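Local coordinates for protein ofchtiv-allosamidin (Ostrinia furnacalis, PDB 6JMB) that probably hydrolyses the beta-1,4 linkages of chitin as a group IV insect chitinase of glycoside hydrolase family 18, and is held here with the inhibitor allosamidin, at residues K4-Y9 with T369-G374; F31-L36 with P362-I367; A329-A334 with R340-W345. All coordinates share one frame; numbering follows the deposited sequence.

Interaction 1 (K4-Y9 with T369-G374); sequences KIVVCY and TVLAEG. With AMI (allosamizoline), chain C.
V6 and L371 meet where the first strand of the family 18 TIM barrel, 5-11, is covered on its outer side by the last helix, 362-373. The two side chains approach at a slant and touch by single methyls, CG2 of V6 lying 3.5 Å from CD1 of L371. L371 starts beside its own backbone N, with CG anti to the carbonyl carbon (chi1 -75°), and chi2 of 174° sets CD1 anti to CA, extending that methyl to the strand. CD1 also passes 3.9 Å from the backbone O of I5, while CD2 turns to the aliphatic part of K4, 4.4 Å from CG. K4 sets out toward the helix, yet its chain bends off and carries NZ to the carbonyl of L339. V6 also packs on L364, I367 and N368 of the same helix, and L371 on V331 and N335 of helix 324-336. Farther along the strand, Y9 faces the barrel interior and belongs to the allosamizoline pocket. One face of its ring lies under the dimethylamino end of the ligand, with AMI C8 3.4 Å from Y9 CE2 and AMI C9 3.5 Å from Y9 CE1.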
loop_
_atom_site.group_PDB
_atom_site.type_symbol
_atom_site.label_atom_id
_atom_site.label_comp_id
_atom_site.label_asym_id
_atom_site.label_seq_id
_atom_site.Cartn_x
_atom_site.Cartn_y
_atom_site.Cartn_z
ATOM N N LYS A 4 5.165 13.398 12.288
ATOM C CA LYS A 4 4.304 12.334 11.780
ATOM C C LYS A 4 3.940 12.625 10.331
ATOM O O LYS A 4 3.691 13.774 9.952
ATOM C CB LYS A 4 3.017 12.241 12.603
ATOM C CG LYS A 4 3.196 11.857 14.069
ATOM C CD LYS A 4 4.059 10.623 14.239
ATOM C CE LYS A 4 4.015 10.115 15.672
ATOM N NZ LYS A 4 5.259 9.381 16.020
ATOM N N ILE A 5 3.916 11.577 9.505
ATOM C CA ILE A 5 3.633 11.742 8.086
ATOM C C ILE A 5 2.469 10.853 7.667
ATOM O O ILE A 5 2.145 9.850 8.310
ATOM C CB ILE A 5 4.869 11.510 7.184
ATOM C CG1 ILE A 5 5.361 10.064 7.279
ATOM C CG2 ILE A 5 5.982 12.509 7.525
ATOM C CD1 ILE A 5 6.523 9.765 6.343
ATOM N N VAL A 6 1.821 11.260 6.580
ATOM C CA VAL A 6 0.723 10.520 5.976
ATOM C C VAL A 6 1.090 10.352 4.509
ATOM O O VAL A 6 1.125 11.334 3.759
ATOM C CB VAL A 6 -0.619 11.250 6.131
ATOM C CG1 VAL A 6 -1.723 10.476 5.444
ATOM C CG2 VAL A 6 -0.952 11.438 7.602
ATOM N N VAL A 7 1.380 9.122 4.106
ATOM C CA VAL A 7 1.867 8.819 2.762
ATOM C C VAL A 7 0.697 8.248 1.968
ATOM O O VAL A 7 0.257 7.117 2.216
ATOM C CB VAL A 7 3.053 7.845 2.809
ATOM C CG1 VAL A 7 3.556 7.529 1.400
ATOM C CG2 VAL A 7 4.179 8.415 3.667
ATOM N N CYS A 8 0.181 9.026 1.019
ATOM C CA CYS A 8 -0.998 8.651 0.246
ATOM C C CYS A 8 -0.569 8.160 -1.127
ATOM O O CYS A 8 -0.035 8.942 -1.917
ATOM C CB CYS A 8 -1.899 9.863 0.033
ATOM S SG CYS A 8 -2.597 10.583 1.527
ATOM N N TYR A 9 -0.864 6.902 -1.436
ATOM C CA TYR A 9 -0.683 6.404 -2.795
ATOM C C TYR A 9 -1.937 6.646 -3.618
ATOM O O TYR A 9 -3.062 6.507 -3.122
ATOM C CB TYR A 9 -0.389 4.907 -2.784
ATOM C CG TYR A 9 1.028 4.568 -2.421
ATOM C CD1 TYR A 9 1.422 4.443 -1.099
ATOM C CD2 TYR A 9 1.978 4.366 -3.413
ATOM C CE1 TYR A 9 2.723 4.127 -0.783
ATOM C CE2 TYR A 9 3.285 4.049 -3.103
ATOM C CZ TYR A 9 3.645 3.915 -1.782
ATOM O OH TYR A 9 4.943 3.581 -1.444
ATOM N N THR A 369 -6.697 12.721 12.005
ATOM C CA THR A 369 -7.192 13.088 13.328
ATOM C C THR A 369 -6.468 12.315 14.423
ATOM O O THR A 369 -6.012 12.897 15.414
ATOM C CB THR A 369 -8.699 12.821 13.384
ATOM O OG1 THR A 369 -9.379 13.753 12.534
ATOM C CG2 THR A 369 -9.226 12.956 14.801
ATOM N N VAL A 370 -6.334 10.999 14.254
ATOM C CA VAL A 370 -5.717 10.199 15.305
ATOM C C VAL A 370 -4.219 10.477 15.419
ATOM O O VAL A 370 -3.659 10.449 16.524
ATOM C CB VAL A 370 -6.052 8.711 15.107
ATOM C CG1 VAL A 370 -5.414 7.868 16.204
ATOM C CG2 VAL A 370 -7.559 8.520 15.101
ATOM N N LEU A 371 -3.541 10.757 14.299
ATOM C CA LEU A 371 -2.138 11.159 14.375
ATOM C C LEU A 371 -1.983 12.502 15.080
ATOM O O LEU A 371 -1.064 12.682 15.886
ATOM C CB LEU A 371 -1.521 11.224 12.979
ATOM C CG LEU A 371 -1.204 9.887 12.316
ATOM C CD1 LEU A 371 -0.737 10.122 10.892
ATOM C CD2 LEU A 371 -0.136 9.144 13.097
ATOM N N ALA A 372 -2.860 13.460 14.780
ATOM C CA ALA A 372 -2.760 14.772 15.414
ATOM C C ALA A 372 -3.052 14.690 16.904
ATOM O O ALA A 372 -2.385 15.350 17.712
ATOM C CB ALA A 372 -3.710 15.758 14.739
ATOM N N GLU A 373 -4.038 13.879 17.293
ATOM C CA GLU A 373 -4.418 13.794 18.699
ATOM C C GLU A 373 -3.418 13.007 19.533
ATOM O O GLU A 373 -3.341 13.221 20.750
ATOM C CB GLU A 373 -5.828 13.211 18.823
ATOM C CG GLU A 373 -6.872 14.106 18.166
ATOM C CD GLU A 373 -8.279 13.540 18.208
ATOM O OE1 GLU A 373 -8.462 12.399 18.685
ATOM O OE2 GLU A 373 -9.203 14.250 17.757
ATOM N N GLY A 374 -2.645 12.117 18.912
ATOM C CA GLY A 374 -1.655 11.333 19.620
ATOM C C GLY A 374 -2.199 10.195 20.451
ATOM O O GLY A 374 -1.452 9.638 21.263
HETATM C C1 AMI C . 0.279 -2.772 -3.120
HETATM C C2 AMI C . 1.198 -2.716 -4.406
HETATM C C3 AMI C . 0.275 -2.459 -5.489
HETATM C C4 AMI C . -1.073 -3.162 -5.043
HETATM C C5 AMI C . -1.174 -2.703 -3.666
HETATM C C6 AMI C . -2.173 -3.553 -2.799
HETATM C C7 AMI C . 1.667 -1.043 -3.037
HETATM C C8 AMI C . 3.545 0.669 -3.181
HETATM C C9 AMI C . 1.875 0.762 -1.241
HETATM N N2 AMI C . 2.042 -1.740 -4.195
HETATM N N7 AMI C . 2.367 0.127 -2.492
HETATM O O3 AMI C . 0.797 -2.946 -6.725
HETATM O O4 AMI C . -2.237 -2.722 -5.729
HETATM O O6 AMI C . -1.805 -4.913 -2.894
HETATM O O7 AMI C . 0.573 -1.552 -2.404
#

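Interaction 2 (F31-L36 with P362-I367)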
loop_
_atom_site.group_PDB
_atom_site.type_symbol
_atom_site.label_atom_id
_atom_site.label_comp_id
_atom_site.label_asym_id
_atom_site.label_seq_id
_atom_site.Cartn_x
_atom_site.Cartn_y
_atom_site.Cartn_z
ATOM N N PHE A 31 -4.263 18.508 1.307
ATOM C CA PHE A 31 -3.996 18.811 2.706
ATOM C C PHE A 31 -4.256 17.633 3.633
ATOM O O PHE A 31 -4.019 17.750 4.839
ATOM C CB PHE A 31 -4.804 20.031 3.152
ATOM C CG PHE A 31 -4.240 21.331 2.662
ATOM C CD1 PHE A 31 -3.112 21.871 3.255
ATOM C CD2 PHE A 31 -4.831 22.006 1.607
ATOM C CE1 PHE A 31 -2.583 23.073 2.812
ATOM C CE2 PHE A 31 -4.301 23.207 1.156
ATOM C CZ PHE A 31 -3.178 23.735 1.766
ATOM N N LEU A 32 -4.733 16.508 3.113
ATOM C CA LEU A 32 -4.937 15.316 3.917
ATOM C C LEU A 32 -3.767 14.352 3.831
ATOM O O LEU A 32 -3.821 13.271 4.425
ATOM C CB LEU A 32 -6.238 14.617 3.517
ATOM C CG LEU A 32 -7.522 15.362 3.888
ATOM C CD1 LEU A 32 -8.752 14.599 3.399
ATOM C CD2 LEU A 32 -7.586 15.594 5.392
ATOM N N CYS A 33 -2.719 14.718 3.101
ATOM C CA CYS A 33 -1.505 13.928 2.985
ATOM C C CYS A 33 -0.312 14.845 3.197
ATOM O O CYS A 33 -0.385 16.047 2.922
ATOM C CB CYS A 33 -1.396 13.339 1.577
ATOM S SG CYS A 33 -2.900 12.527 1.010
ATOM N N THR A 34 0.789 14.280 3.693
ATOM C CA THR A 34 2.067 14.981 3.660
ATOM C C THR A 34 2.915 14.562 2.475
ATOM O O THR A 34 3.729 15.354 1.987
ATOM C CB THR A 34 2.868 14.751 4.948
ATOM O OG1 THR A 34 3.133 13.356 5.113
ATOM C CG2 THR A 34 2.094 15.256 6.152
ATOM N N HIS A 35 2.721 13.336 2.001
ATOM C CA HIS A 35 3.419 12.793 0.850
ATOM C C HIS A 35 2.378 12.130 -0.030
ATOM O O HIS A 35 1.542 11.368 0.465
ATOM C CB HIS A 35 4.457 11.758 1.293
ATOM C CG HIS A 35 5.536 12.331 2.158
ATOM N ND1 HIS A 35 5.301 12.784 3.438
ATOM C CD2 HIS A 35 6.851 12.541 1.918
ATOM C CE1 HIS A 35 6.427 13.248 3.950
ATOM N NE2 HIS A 35 7.383 13.115 3.048
ATOM N N LEU A 36 2.387 12.459 -1.315
ATOM C CA LEU A 36 1.452 11.892 -2.279
ATOM C C LEU A 36 2.262 11.196 -3.359
ATOM O O LEU A 36 3.220 11.774 -3.884
ATOM C CB LEU A 36 0.550 12.983 -2.878
ATOM C CG LEU A 36 -0.823 13.070 -2.198
ATOM C CD1 LEU A 36 -1.448 14.452 -2.342
ATOM C CD2 LEU A 36 -1.742 12.005 -2.795
ATOM N N PRO A 362 -13.580 9.641 4.881
ATOM C CA PRO A 362 -13.639 9.280 6.310
ATOM C C PRO A 362 -12.415 8.523 6.789
ATOM O O PRO A 362 -11.947 8.760 7.910
ATOM C CB PRO A 362 -14.911 8.428 6.407
ATOM C CG PRO A 362 -15.093 7.876 5.017
ATOM C CD PRO A 362 -14.644 8.982 4.106
ATOM N N LEU A 363 -11.880 7.609 5.979
ATOM C CA LEU A 363 -10.702 6.873 6.419
ATOM C C LEU A 363 -9.494 7.789 6.527
ATOM O O LEU A 363 -8.742 7.722 7.508
ATOM C CB LEU A 363 -10.413 5.723 5.460
ATOM C CG LEU A 363 -11.517 4.665 5.356
ATOM C CD1 LEU A 363 -11.043 3.517 4.475
ATOM C CD2 LEU A 363 -11.926 4.173 6.745
ATOM N N LEU A 364 -9.298 8.654 5.530
ATOM C CA LEU A 364 -8.140 9.538 5.522
ATOM C C LEU A 364 -8.246 10.601 6.611
ATOM O O LEU A 364 -7.254 10.910 7.284
ATOM C CB LEU A 364 -7.984 10.157 4.134
ATOM C CG LEU A 364 -6.702 10.938 3.854
ATOM C CD1 LEU A 364 -5.458 10.164 4.257
ATOM C CD2 LEU A 364 -6.649 11.295 2.381
ATOM N N ASN A 365 -9.443 11.158 6.821
ATOM C CA ASN A 365 -9.626 12.091 7.932
ATOM C C ASN A 365 -9.367 11.412 9.271
ATOM O O ASN A 365 -8.767 12.013 10.171
ATOM C CB ASN A 365 -11.024 12.710 7.894
ATOM C CG ASN A 365 -11.090 13.933 7.008
ATOM O OD1 ASN A 365 -10.493 14.969 7.311
ATOM N ND2 ASN A 365 -11.820 13.824 5.907
ATOM N N THR A 366 -9.789 10.153 9.415
ATOM C CA THR A 366 -9.516 9.421 10.650
ATOM C C THR A 366 -8.016 9.320 10.904
ATOM O O THR A 366 -7.547 9.556 12.025
ATOM C CB THR A 366 -10.150 8.030 10.589
ATOM O OG1 THR A 366 -11.574 8.159 10.522
ATOM C CG2 THR A 366 -9.791 7.228 11.830
ATOM N N ILE A 367 -7.245 8.970 9.873
ATOM C CA ILE A 367 -5.795 8.873 10.022
ATOM C C ILE A 367 -5.217 10.198 10.500
ATOM O O ILE A 367 -4.429 10.246 11.455
ATOM C CB ILE A 367 -5.151 8.418 8.701
ATOM C CG1 ILE A 367 -5.541 6.977 8.395
ATOM C CG2 ILE A 367 -3.639 8.554 8.780
ATOM C CD1 ILE A 367 -5.242 6.563 6.964
#
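L32 and L364 pack at a slant where the chain leading into barrel strand 35-43 meets the start of helix 362-373. From L32 CB outward the contacts change partner. CB rests on the fork of L364, 3.5 Å from its CD2; CD1 lies 4.0 Å from both L364 CD2 and N365 ND2; and CD2 comes 3.5 Å from N365 OD1, a van der Waals touch against the amide. That amide is held by its other end, since ND2 of N365 donates a hydrogen bond to the carbonyl O of F361. L364 has CG anti to the backbone N (chi1 -170°), and its fork spreads over the backbone of L32 too, with CD1 3.5 Å from the L32 carbonyl O, an atom that N368 ND2 grips by a hydrogen bond. CD2 also reaches C33 SG at 4.2 Å, on the disulfide that joins C33 to C8. With an alanine in place of L364, L32 CB and the C33 sulfur would probably lose their apolar neighbour, opening a gap beside L32. L364 also touches V6 of strand 5-11 and F249 of strand 243-256, while on the same helix T366 and I367 pack against helix 324-336.

Interaction 3 (A329-A334 with R340-W345). With AMI (allosamizoline), chain C; NAA (2-acetamido-2-deoxy-beta-D-allopyranose), chain B.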
loop_
_atom_site.group_PDB
_atom_site.type_symbol
_atom_site.label_atom_id
_atom_site.label_comp_id
_atom_site.label_asym_id
_atom_site.label_seq_id
_atom_site.Cartn_x
_atom_site.Cartn_y
_atom_site.Cartn_z
ATOM N N ALA A 329 -8.017 2.039 15.505
ATOM C CA ALA A 329 -7.180 1.099 16.242
ATOM C C ALA A 329 -5.796 0.977 15.617
ATOM O O ALA A 329 -4.790 0.886 16.331
ATOM C CB ALA A 329 -7.867 -0.271 16.330
ATOM N N LYS A 330 -5.724 0.975 14.287
ATOM C CA LYS A 330 -4.435 0.870 13.611
ATOM C C LYS A 330 -3.556 2.083 13.897
ATOM O O LYS A 330 -2.358 1.938 14.163
ATOM C CB LYS A 330 -4.658 0.708 12.106
ATOM C CG LYS A 330 -4.986 -0.731 11.684
ATOM C CD LYS A 330 -5.517 -0.807 10.253
ATOM C CE LYS A 330 -5.597 -2.247 9.744
ATOM N NZ LYS A 330 -6.660 -3.041 10.441
ATOM N N VAL A 331 -4.129 3.288 13.845
ATOM C CA VAL A 331 -3.309 4.477 14.056
ATOM C C VAL A 331 -2.916 4.601 15.523
ATOM O O VAL A 331 -1.805 5.045 15.846
ATOM C CB VAL A 331 -4.007 5.733 13.505
ATOM C CG1 VAL A 331 -3.104 6.953 13.662
ATOM C CG2 VAL A 331 -4.356 5.532 12.037
ATOM N N GLU A 332 -3.802 4.188 16.433
ATOM C CA GLU A 332 -3.439 4.160 17.848
ATOM C C GLU A 332 -2.277 3.208 18.099
ATOM O O GLU A 332 -1.370 3.514 18.886
ATOM C CB GLU A 332 -4.663 3.808 18.701
ATOM C CG GLU A 332 -5.648 4.970 18.788
ATOM C CD GLU A 332 -6.966 4.614 19.441
ATOM O OE1 GLU A 332 -7.255 3.410 19.612
ATOM O OE2 GLU A 332 -7.721 5.552 19.775
ATOM N N TYR A 333 -2.277 2.057 17.425
ATOM C CA TYR A 333 -1.149 1.136 17.510
ATOM C C TYR A 333 0.136 1.803 17.029
ATOM O O TYR A 333 1.182 1.718 17.687
ATOM C CB TYR A 333 -1.457 -0.128 16.699
ATOM C CG TYR A 333 -0.304 -1.102 16.653
ATOM C CD1 TYR A 333 0.669 -1.008 15.667
ATOM C CD2 TYR A 333 -0.174 -2.098 17.606
ATOM C CE1 TYR A 333 1.740 -1.878 15.629
ATOM C CE2 TYR A 333 0.897 -2.982 17.575
ATOM C CZ TYR A 333 1.849 -2.861 16.579
ATOM O OH TYR A 333 2.926 -3.718 16.538
ATOM N N ALA A 334 0.079 2.468 15.871
ATOM C CA ALA A 334 1.256 3.148 15.344
ATOM C C ALA A 334 1.748 4.219 16.309
ATOM O O ALA A 334 2.959 4.352 16.535
ATOM C CB ALA A 334 0.935 3.753 13.976
ATOM N N ARG A 340 6.798 6.438 12.437
ATOM C CA ARG A 340 6.932 7.696 11.713
ATOM C C ARG A 340 5.608 8.170 11.126
ATOM O O ARG A 340 5.401 9.376 10.952
ATOM C CB ARG A 340 7.980 7.539 10.618
ATOM C CG ARG A 340 8.177 8.773 9.757
ATOM C CD ARG A 340 8.673 9.943 10.603
ATOM N NE ARG A 340 8.879 11.152 9.811
ATOM C CZ ARG A 340 9.859 11.311 8.925
ATOM N NH1 ARG A 340 10.735 10.336 8.711
ATOM N NH2 ARG A 340 9.966 12.450 8.255
ATOM N N GLY A 341 4.700 7.256 10.812
ATOM C CA GLY A 341 3.414 7.684 10.306
ATOM C C GLY A 341 2.656 6.531 9.691
ATOM O O GLY A 341 2.905 5.361 10.000
ATOM N N ILE A 342 1.738 6.897 8.808
ATOM C CA ILE A 342 0.800 5.968 8.189
ATOM C C ILE A 342 0.916 6.104 6.680
ATOM O O ILE A 342 0.981 7.219 6.144
ATOM C CB ILE A 342 -0.649 6.257 8.639
ATOM C CG1 ILE A 342 -0.788 6.063 10.149
ATOM C CG2 ILE A 342 -1.655 5.382 7.887
ATOM C CD1 ILE A 342 -0.551 4.646 10.616
ATOM N N MET A 343 0.975 4.963 6.003
ATOM C CA MET A 343 0.933 4.882 4.551
ATOM C C MET A 343 -0.387 4.223 4.174
ATOM O O MET A 343 -0.866 3.339 4.891
ATOM C CB MET A 343 2.105 4.013 4.062
ATOM C CG MET A 343 2.122 3.723 2.582
ATOM S SD MET A 343 3.533 2.690 2.104
ATOM C CE MET A 343 3.000 1.056 2.612
ATOM N N LEU A 344 -0.994 4.653 3.069
ATOM C CA LEU A 344 -2.264 4.078 2.664
ATOM C C LEU A 344 -2.257 3.674 1.200
ATOM O O LEU A 344 -1.820 4.429 0.331
ATOM C CB LEU A 344 -3.436 5.030 2.943
ATOM C CG LEU A 344 -3.318 6.372 2.235
ATOM C CD1 LEU A 344 -4.647 6.800 1.624
ATOM C CD2 LEU A 344 -2.827 7.439 3.212
ATOM N N TRP A 345 -2.758 2.476 0.936
ATOM C CA TRP A 345 -3.122 2.055 -0.411
ATOM C C TRP A 345 -4.631 1.871 -0.405
ATOM O O TRP A 345 -5.132 0.946 0.247
ATOM C CB TRP A 345 -2.454 0.729 -0.786
ATOM C CG TRP A 345 -2.761 0.422 -2.210
ATOM C CD1 TRP A 345 -3.857 -0.253 -2.694
ATOM C CD2 TRP A 345 -2.021 0.862 -3.350
ATOM N NE1 TRP A 345 -3.821 -0.275 -4.075
ATOM C CE2 TRP A 345 -2.709 0.405 -4.498
ATOM C CE3 TRP A 345 -0.840 1.591 -3.517
ATOM C CZ2 TRP A 345 -2.249 0.655 -5.791
ATOM C CZ3 TRP A 345 -0.385 1.835 -4.801
ATOM C CH2 TRP A 345 -1.087 1.365 -5.919
HETATM C C1 AMI C . 0.279 -2.772 -3.120
HETATM C C2 AMI C . 1.198 -2.716 -4.406
HETATM C C3 AMI C . 0.275 -2.459 -5.489
HETATM C C4 AMI C . -1.073 -3.162 -5.043
HETATM C C5 AMI C . -1.174 -2.703 -3.666
HETATM C C6 AMI C . -2.173 -3.553 -2.799
HETATM C C7 AMI C . 1.667 -1.043 -3.037
HETATM C C8 AMI C . 3.545 0.669 -3.181
HETATM C C9 AMI C . 1.875 0.762 -1.241
HETATM N N2 AMI C . 2.042 -1.740 -4.195
HETATM N N7 AMI C . 2.367 0.127 -2.492
HETATM O O3 AMI C . 0.797 -2.946 -6.725
HETATM O O4 AMI C . -2.237 -2.722 -5.729
HETATM O O6 AMI C . -1.805 -4.913 -2.894
HETATM O O7 AMI C . 0.573 -1.552 -2.404
HETATM C C1 NAA B . -2.466 -3.381 -6.936
HETATM C C2 NAA B . -3.924 -3.211 -7.333
HETATM C C3 NAA B . -4.207 -3.733 -8.691
HETATM C C4 NAA B . -3.294 -3.089 -9.717
HETATM C C5 NAA B . -1.844 -3.302 -9.303
HETATM C C6 NAA B . -0.866 -2.646 -10.229
HETATM C C7 NAA B . -5.542 -3.191 -5.347
HETATM C C8 NAA B . -6.272 -3.972 -4.249
HETATM N N2 NAA B . -4.677 -3.964 -6.272
HETATM O O3 NAA B . -4.012 -5.180 -8.661
HETATM O O4 NAA B . -3.458 -3.655 -11.033
HETATM O O5 NAA B . -1.642 -2.715 -7.980
HETATM O O6 NAA B . 0.430 -2.986 -9.786
HETATM O O7 NAA B . -5.665 -2.032 -5.473
#
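In this TIM barrel the segments 329-334 and 340-345 pair helix 324-336 with strand 341-345, whose far end carries W345 into the cleft occupied by allosamidin, probably that of the substrate. The helix lies against the outside of the strand, and the buried contact rests on three aliphatic side chains. I342 projects from the strand between V331 and A334, residues three apart on the helix. Its CG1 lies 4.1 Å from V331 CG2, the two side chains slanting across each other; a bend at chi2 (-64°) swings CD1 to the methyl CB of A334, 3.8 Å away. V331 and I342 are covered in turn by helix 362-373, through V370 and L371 on the first and I367 on the second, and I342 also rests on V247 of strand 243-256. Alternation along the strand sends M343 to the other side, into the barrel. W345 follows on that inner side, and having CG anti to its backbone N (chi1 -175°) brings the indole under the inhibitor. The allosamizoline ring lies over one face, its C5 3.5 Å above the indole plane and displaced toward the rim. CE3 of W345 reaches the dimethylamino carbon AMI C9 at 3.6 Å, while CE2 comes 3.4 Å from AMI O4, the oxygen linking the first sugar. The stacking is consistent with W345 being the tryptophan that floors the -1 subsite in family 18 chitinases. Beyond the stacked face, the indole edge is used as well: in the ring plane, W345 NE1 donates to the acetamido oxygen O7 of the neighbouring N-acetylallosamine (NAA) at 2.9 Å, with an N-H...O angle of 162°.

Interactions 1 and 3 set helices against the neighbouring barrel strands 5-11 and 341-345; interaction 2 sets one against the chain just before strand 35-43. Interactions 1 and 2 both use helix 362-373, its late and early turns respectively, and each is only partly buried, with a polar residue, K4 or N365, beside the leucines. Interaction 3 is fully buried and its helix-strand interface wholly aliphatic. The C8-C33 disulfide ties interaction 1 to interaction 2, a backbone hydrogen bond of V7 with I342 and a probable one with L344 join interaction 1 to interaction 3, and I367 packing on I342 and V331 connects the last two. Interactions 1 and 3 alone extend to the ligand, through Y9 and W345, which pack together on the inner side.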